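Local coordinates for cytosol aminopeptidase (Coxiella burnetii, PDB 3IJ3), which probably removes amino-terminal residues from peptides as a manganese-dependent metalloaminopeptidase of the M17 (cytosol, or leucyl, aminopeptidase) family, at residues A[172-177]-A[278-282]; A[202-208]-A[231-237]. All coordinates share one frame; numbering follows the deposited sequence.

Contact 1 (A[172-177]-A[278-282])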
loop_
_atom_site.group_PDB
_atom_site.type_symbol
_atom_site.label_atom_id
_atom_site.label_comp_id
_atom_site.label_asym_id
_atom_site.label_seq_id
_atom_site.Cartn_x
_atom_site.Cartn_y
_atom_site.Cartn_z
ATOM N N LEU A 172 -29.014 4.388 26.690
ATOM C CA LEU A 172 -28.568 5.742 26.388
ATOM C C LEU A 172 -27.185 5.701 25.719
ATOM O O LEU A 172 -26.952 6.364 24.708
ATOM C CB LEU A 172 -28.521 6.606 27.646
ATOM C CG LEU A 172 -27.927 7.998 27.502
ATOM C CD1 LEU A 172 -28.769 8.833 26.513
ATOM C CD2 LEU A 172 -27.885 8.679 28.903
ATOM N N ILE A 173 -26.255 4.945 26.316
ATOM C CA ILE A 173 -24.896 4.809 25.771
ATOM C C ILE A 173 -24.940 4.256 24.352
ATOM O O ILE A 173 -24.298 4.799 23.438
ATOM C CB ILE A 173 -24.021 3.925 26.691
ATOM C CG1 ILE A 173 -23.767 4.652 28.009
ATOM C CG2 ILE A 173 -22.670 3.579 26.038
ATOM C CD1 ILE A 173 -23.120 3.806 29.090
ATOM N N ARG A 174 -25.706 3.179 24.168
ATOM C CA ARG A 174 -25.854 2.574 22.848
ATOM C C ARG A 174 -26.434 3.559 21.859
ATOM O O ARG A 174 -25.941 3.660 20.741
ATOM C CB ARG A 174 -26.712 1.315 22.921
ATOM C CG ARG A 174 -26.018 0.132 23.591
ATOM C CD ARG A 174 -26.997 -1.012 23.748
ATOM N NE ARG A 174 -26.361 -2.241 24.218
ATOM C CZ ARG A 174 -26.991 -3.410 24.325
ATOM N NH1 ARG A 174 -28.288 -3.496 24.061
ATOM N NH2 ARG A 174 -26.336 -4.490 24.745
ATOM N N ASP A 175 -27.474 4.295 22.269
ATOM C CA ASP A 175 -28.130 5.278 21.393
ATOM C C ASP A 175 -27.176 6.397 20.964
ATOM O O ASP A 175 -27.117 6.740 19.776
ATOM C CB ASP A 175 -29.380 5.917 22.054
ATOM C CG ASP A 175 -30.603 4.984 22.114
ATOM O OD1 ASP A 175 -30.642 3.934 21.444
ATOM O OD2 ASP A 175 -31.571 5.352 22.830
ATOM N N LEU A 176 -26.420 6.958 21.916
ATOM C CA LEU A 176 -25.505 8.041 21.593
ATOM C C LEU A 176 -24.428 7.573 20.607
ATOM O O LEU A 176 -24.115 8.259 19.645
ATOM C CB LEU A 176 -24.867 8.608 22.867
ATOM C CG LEU A 176 -25.838 9.339 23.804
ATOM C CD1 LEU A 176 -25.119 9.706 25.153
ATOM C CD2 LEU A 176 -26.428 10.590 23.138
ATOM N N ILE A 177 -23.849 6.403 20.862
ATOM C CA ILE A 177 -22.811 5.856 19.972
ATOM C C ILE A 177 -23.389 5.535 18.590
ATOM O O ILE A 177 -22.793 5.880 17.564
ATOM C CB ILE A 177 -22.133 4.624 20.597
ATOM C CG1 ILE A 177 -21.324 5.051 21.819
ATOM C CG2 ILE A 177 -21.189 3.898 19.563
ATOM C CD1 ILE A 177 -20.883 3.898 22.703
ATOM N N ALA A 278 -19.885 9.120 26.044
ATOM C CA ALA A 278 -21.150 8.406 26.359
ATOM C C ALA A 278 -21.007 7.595 27.646
ATOM O O ALA A 278 -21.926 7.569 28.493
ATOM C CB ALA A 278 -21.591 7.537 25.195
ATOM N N HIS A 279 -19.870 6.919 27.791
ATOM C CA HIS A 279 -19.587 6.130 29.005
ATOM C C HIS A 279 -19.516 7.000 30.242
ATOM O O HIS A 279 -20.076 6.648 31.296
ATOM C CB HIS A 279 -18.288 5.333 28.850
ATOM C CG HIS A 279 -18.465 4.064 28.095
ATOM N ND1 HIS A 279 -18.771 4.027 26.743
ATOM C CD2 HIS A 279 -18.417 2.782 28.508
ATOM C CE1 HIS A 279 -18.890 2.767 26.366
ATOM N NE2 HIS A 279 -18.686 1.994 27.417
ATOM N N ALA A 280 -18.788 8.116 30.145
ATOM C CA ALA A 280 -18.659 9.020 31.285
ATOM C C ALA A 280 -20.044 9.580 31.665
ATOM O O ALA A 280 -20.393 9.641 32.848
ATOM C CB ALA A 280 -17.654 10.142 30.976
ATOM N N LEU A 281 -20.852 9.953 30.660
ATOM C CA LEU A 281 -22.209 10.432 30.930
ATOM C C LEU A 281 -23.067 9.325 31.563
ATOM O O LEU A 281 -23.811 9.566 32.517
ATOM C CB LEU A 281 -22.870 10.936 29.634
ATOM C CG LEU A 281 -24.324 11.377 29.766
ATOM C CD1 LEU A 281 -24.496 12.489 30.845
ATOM C CD2 LEU A 281 -24.884 11.827 28.401
ATOM N N GLY A 282 -22.945 8.094 31.059
ATOM C CA GLY A 282 -23.738 6.975 31.604
ATOM C C GLY A 282 -23.375 6.662 33.049
ATOM O O GLY A 282 -24.268 6.484 33.898
#

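Contact 2 (A[202-208]-A[231-237]). With SO4 (sulfate ion), chain G.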
loop_
_atom_site.group_PDB
_atom_site.type_symbol
_atom_site.label_atom_id
_atom_site.label_comp_id
_atom_site.label_asym_id
_atom_site.label_seq_id
_atom_site.Cartn_x
_atom_site.Cartn_y
_atom_site.Cartn_z
ATOM N N ALA A 202 -28.881 18.632 38.251
ATOM C CA ALA A 202 -27.423 18.831 38.202
ATOM C C ALA A 202 -27.219 20.130 37.423
ATOM O O ALA A 202 -28.125 20.551 36.693
ATOM C CB ALA A 202 -26.724 17.694 37.484
ATOM N N LYS A 203 -26.079 20.795 37.614
ATOM C CA LYS A 203 -25.782 22.042 36.919
ATOM C C LYS A 203 -24.852 21.731 35.744
ATOM O O LYS A 203 -23.991 20.857 35.857
ATOM C CB LYS A 203 -25.115 23.095 37.859
ATOM C CG LYS A 203 -23.686 22.754 38.287
ATOM C CD LYS A 203 -22.769 23.955 38.781
ATOM C CE LYS A 203 -22.820 24.254 40.238
ATOM N NZ LYS A 203 -21.739 25.246 40.577
ATOM N N VAL A 204 -25.053 22.413 34.629
ATOM C CA VAL A 204 -24.223 22.225 33.448
ATOM C C VAL A 204 -23.764 23.566 32.899
ATOM O O VAL A 204 -24.571 24.495 32.711
ATOM C CB VAL A 204 -24.974 21.484 32.326
ATOM C CG1 VAL A 204 -24.044 21.247 31.115
ATOM C CG2 VAL A 204 -25.531 20.156 32.833
ATOM N N LYS A 205 -22.464 23.642 32.632
ATOM C CA LYS A 205 -21.817 24.793 32.044
ATOM C C LYS A 205 -21.247 24.310 30.703
ATOM O O LYS A 205 -20.669 23.242 30.648
ATOM C CB LYS A 205 -20.657 25.250 32.973
ATOM C CG LYS A 205 -19.727 26.258 32.369
ATOM C CD LYS A 205 -18.778 26.860 33.399
ATOM C CE LYS A 205 -17.804 25.893 33.976
ATOM N NZ LYS A 205 -16.871 26.637 34.876
ATOM N N ILE A 206 -21.423 25.097 29.648
ATOM C CA ILE A 206 -20.865 24.795 28.331
ATOM C C ILE A 206 -19.855 25.889 28.014
ATOM O O ILE A 206 -20.208 27.083 27.994
ATOM C CB ILE A 206 -21.941 24.800 27.249
ATOM C CG1 ILE A 206 -23.090 23.846 27.603
ATOM C CG2 ILE A 206 -21.328 24.483 25.868
ATOM C CD1 ILE A 206 -22.694 22.407 27.748
ATOM N N ILE A 207 -18.606 25.476 27.810
ATOM C CA ILE A 207 -17.527 26.386 27.474
ATOM C C ILE A 207 -17.356 26.297 25.950
ATOM O O ILE A 207 -17.070 25.235 25.404
ATOM C CB ILE A 207 -16.222 26.058 28.216
ATOM C CG1 ILE A 207 -16.476 26.065 29.734
ATOM C CG2 ILE A 207 -15.102 27.074 27.821
ATOM C CD1 ILE A 207 -15.204 25.833 30.587
ATOM N N GLU A 208 -17.578 27.429 25.271
ATOM C CA GLU A 208 -17.526 27.523 23.781
ATOM C C GLU A 208 -16.681 28.671 23.231
ATOM O O GLU A 208 -16.117 29.469 23.979
ATOM C CB GLU A 208 -18.942 27.823 23.244
ATOM C CG GLU A 208 -20.049 26.849 23.595
ATOM C CD GLU A 208 -21.419 27.352 23.129
ATOM O OE1 GLU A 208 -21.565 27.801 21.953
ATOM O OE2 GLU A 208 -22.363 27.291 23.940
ATOM N N LEU A 231 -16.469 22.454 21.925
ATOM C CA LEU A 231 -16.912 22.940 23.234
ATOM C C LEU A 231 -16.481 21.995 24.337
ATOM O O LEU A 231 -15.998 20.893 24.070
ATOM C CB LEU A 231 -18.413 23.160 23.214
ATOM C CG LEU A 231 -19.312 21.998 22.835
ATOM C CD1 LEU A 231 -19.553 21.184 24.093
ATOM C CD2 LEU A 231 -20.657 22.394 22.261
ATOM N N LEU A 232 -16.601 22.471 25.571
ATOM C CA LEU A 232 -16.336 21.667 26.746
ATOM C C LEU A 232 -17.600 21.669 27.586
ATOM O O LEU A 232 -18.162 22.726 27.881
ATOM C CB LEU A 232 -15.167 22.213 27.561
ATOM C CG LEU A 232 -14.881 21.526 28.897
ATOM C CD1 LEU A 232 -14.435 20.063 28.710
ATOM C CD2 LEU A 232 -13.847 22.311 29.662
ATOM N N ILE A 233 -18.077 20.479 27.904
ATOM C CA ILE A 233 -19.256 20.288 28.766
ATOM C C ILE A 233 -18.745 20.014 30.191
ATOM O O ILE A 233 -17.923 19.123 30.371
ATOM C CB ILE A 233 -20.069 19.071 28.286
ATOM C CG1 ILE A 233 -20.499 19.263 26.841
ATOM C CG2 ILE A 233 -21.311 18.824 29.198
ATOM C CD1 ILE A 233 -20.815 17.943 26.124
ATOM N N ASP A 234 -19.297 20.720 31.187
ATOM C CA ASP A 234 -18.877 20.622 32.599
ATOM C C ASP A 234 -20.119 20.535 33.478
ATOM O O ASP A 234 -20.826 21.526 33.650
ATOM C CB ASP A 234 -18.032 21.861 32.929
ATOM C CG ASP A 234 -17.375 21.832 34.328
ATOM O OD1 ASP A 234 -17.572 20.885 35.095
ATOM O OD2 ASP A 234 -16.616 22.805 34.643
ATOM N N LEU A 235 -20.422 19.331 33.948
ATOM C CA LEU A 235 -21.578 19.072 34.804
ATOM C C LEU A 235 -21.160 18.827 36.239
ATOM O O LEU A 235 -20.138 18.159 36.492
ATOM C CB LEU A 235 -22.382 17.867 34.272
ATOM C CG LEU A 235 -23.540 17.278 35.122
ATOM C CD1 LEU A 235 -24.520 16.474 34.262
ATOM C CD2 LEU A 235 -23.006 16.383 36.268
ATOM N N LYS A 236 -21.944 19.354 37.189
ATOM C CA LYS A 236 -21.698 19.129 38.609
ATOM C C LYS A 236 -22.983 18.737 39.333
ATOM O O LYS A 236 -24.063 19.232 39.027
ATOM C CB LYS A 236 -21.071 20.342 39.303
ATOM C CG LYS A 236 -19.639 20.571 38.884
ATOM C CD LYS A 236 -18.961 21.716 39.616
ATOM C CE LYS A 236 -17.445 21.654 39.367
ATOM N NZ LYS A 236 -16.682 22.705 40.108
ATOM N N TRP A 237 -22.829 17.862 40.315
ATOM C CA TRP A 237 -23.945 17.383 41.129
ATOM C C TRP A 237 -23.465 16.904 42.475
ATOM O O TRP A 237 -22.352 16.427 42.609
ATOM C CB TRP A 237 -24.632 16.209 40.404
ATOM C CG TRP A 237 -25.670 15.441 41.166
ATOM C CD1 TRP A 237 -27.005 15.614 41.096
ATOM C CD2 TRP A 237 -25.450 14.351 42.083
ATOM N NE1 TRP A 237 -27.652 14.717 41.919
ATOM C CE2 TRP A 237 -26.719 13.919 42.523
ATOM C CE3 TRP A 237 -24.312 13.683 42.549
ATOM C CZ2 TRP A 237 -26.882 12.861 43.437
ATOM C CZ3 TRP A 237 -24.466 12.645 43.458
ATOM C CH2 TRP A 237 -25.743 12.237 43.888
HETATM S S SO4 G . -18.140 24.478 42.592
HETATM O O1 SO4 G . -19.315 24.747 41.768
HETATM O O2 SO4 G . -18.459 24.725 43.995
HETATM O O3 SO4 G . -17.753 23.086 42.442
HETATM O O4 SO4 G . -17.035 25.345 42.200
HETATM O O HOH W 1 -14.704 24.419 33.549
#

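Contact 1 (A[172-177]-A[278-282])
Leu172 touches Leu281 at the edge of this helix-helix packing, methyl to methyl, with CD2 of Leu172 lying 4.4 Å from CD2 of Leu281. One residue on, Ile173 carries the largest share of the interface. Its two branches divide the work: the CG1-CD1 arm lies along the backbone of the other helix, CG1 3.5 Å from O of Ala278, and CD1 comes down on CA of Gly282, where no side chain stands in the way; CG2 approaches the His279 imidazole obliquely, 3.9 Å from CE1. With chi1 at -68° CG1 lies opposite the carbonyl carbon and CG2 opposite the backbone N, which sends one branch to the Ala278 carbonyl and the other to the ring. A turn later, Leu176 spans two partners with one methyl: its CD1 meets CB of Ala278 at 4.1 Å and CD2 of Leu281 at 3.9 Å, the two leucine side chains crossing at about a right angle. Ile177 closes the row, its CG1 against CB of Ala278 and its CD1 at the edge of the His279 ring. The short segments run nearly antiparallel (154°) with axes 9.2 Å apart. Helix 186-200 covers the leucine side, while Ile177 and His279 also touch strand 445-454 of the central sheet: alpha/beta core packing. The His279 ring is held at both nitrogens, ND1 by O of Gly275, one turn back in its own helix, and NE2 by N of Met468, which fixes its rotation. The chemistry is therefore that of a buried apolar seam, made by aliphatic contacts around Ala278 and Gly282, with its imidazole pinned by backbone groups.

Contact 2 (A[202-208]-A[231-237])
Strands 203-208 and 231-237 form an antiparallel beta ladder, their axes approaching to 4.7 Å, in which Lys203-Lys236, Lys205-Asp234 and Ile207-Leu232 are the hydrogen-bonded pairs, each bonded twice. Within this chain strand 203-208 pairs only with 231-237, at an edge of the mixed central sheet of the catalytic domain, where 231-237 also bonds to 295-305. The face covered by helix 186-200 is apolar: CD1 of Ile206 packs 3.9 Å from CG1 of Ile233, while Val204 reaches Ile233 through CG1 and Leu235 through CG2. At its end CB of Ala202 touches CB of Trp237 and lies at the edge of the indole. The other face begins apolar, with CD1 of Ile207 against CD2 of Leu232, then turns charged. Lys205 and Asp234 lie side by side; a bend at chi3 (66°) lays CE of Lys205 3.4 Å from OD2 of Asp234, so the methylene, not the ammonium, is nearest, and NZ makes only a long salt bridge at 3.8 Å. Arg297 is the stronger partner of that carboxylate. A water donates to OD2 of Asp234 and accepts a weak bond from NZ of Lys205. Lys203 and Lys236 point the same way, CG of Lys203 resting 3.7 Å from CB of Lys236, and with Arg295 they bind a sulfate, probably from the crystallisation liquor. Lys236 NZ, salt-bridged to Glu349, donates to sulfate O3 at 2.6 Å, and Lys203 NZ to O1 at 2.7 Å.

Contact 2 is nested inside the loop of chain that contact 1 closes; their centres are about 17 Å apart and their nearest atoms about 5 Å apart, without touching. Helix 186-200 bridges them: Val193 packs on Leu281 of contact 1 and on Ile233 of contact 2. Helix 275-289 also serves both, supplying 278-282 to the first and Met288 to the end of the second. Contact 1 is central, the side chain of Ile177 about 13 Å from the lithium ion bound by Lys250, Asp255, Asp273 and Glu334, which probably occupies a position used by catalytic divalent metals in M17 aminopeptidases. Contact 2 is peripheral, about 21 Å from the chain's centre, and its sulfate takes no part in binding the lithium.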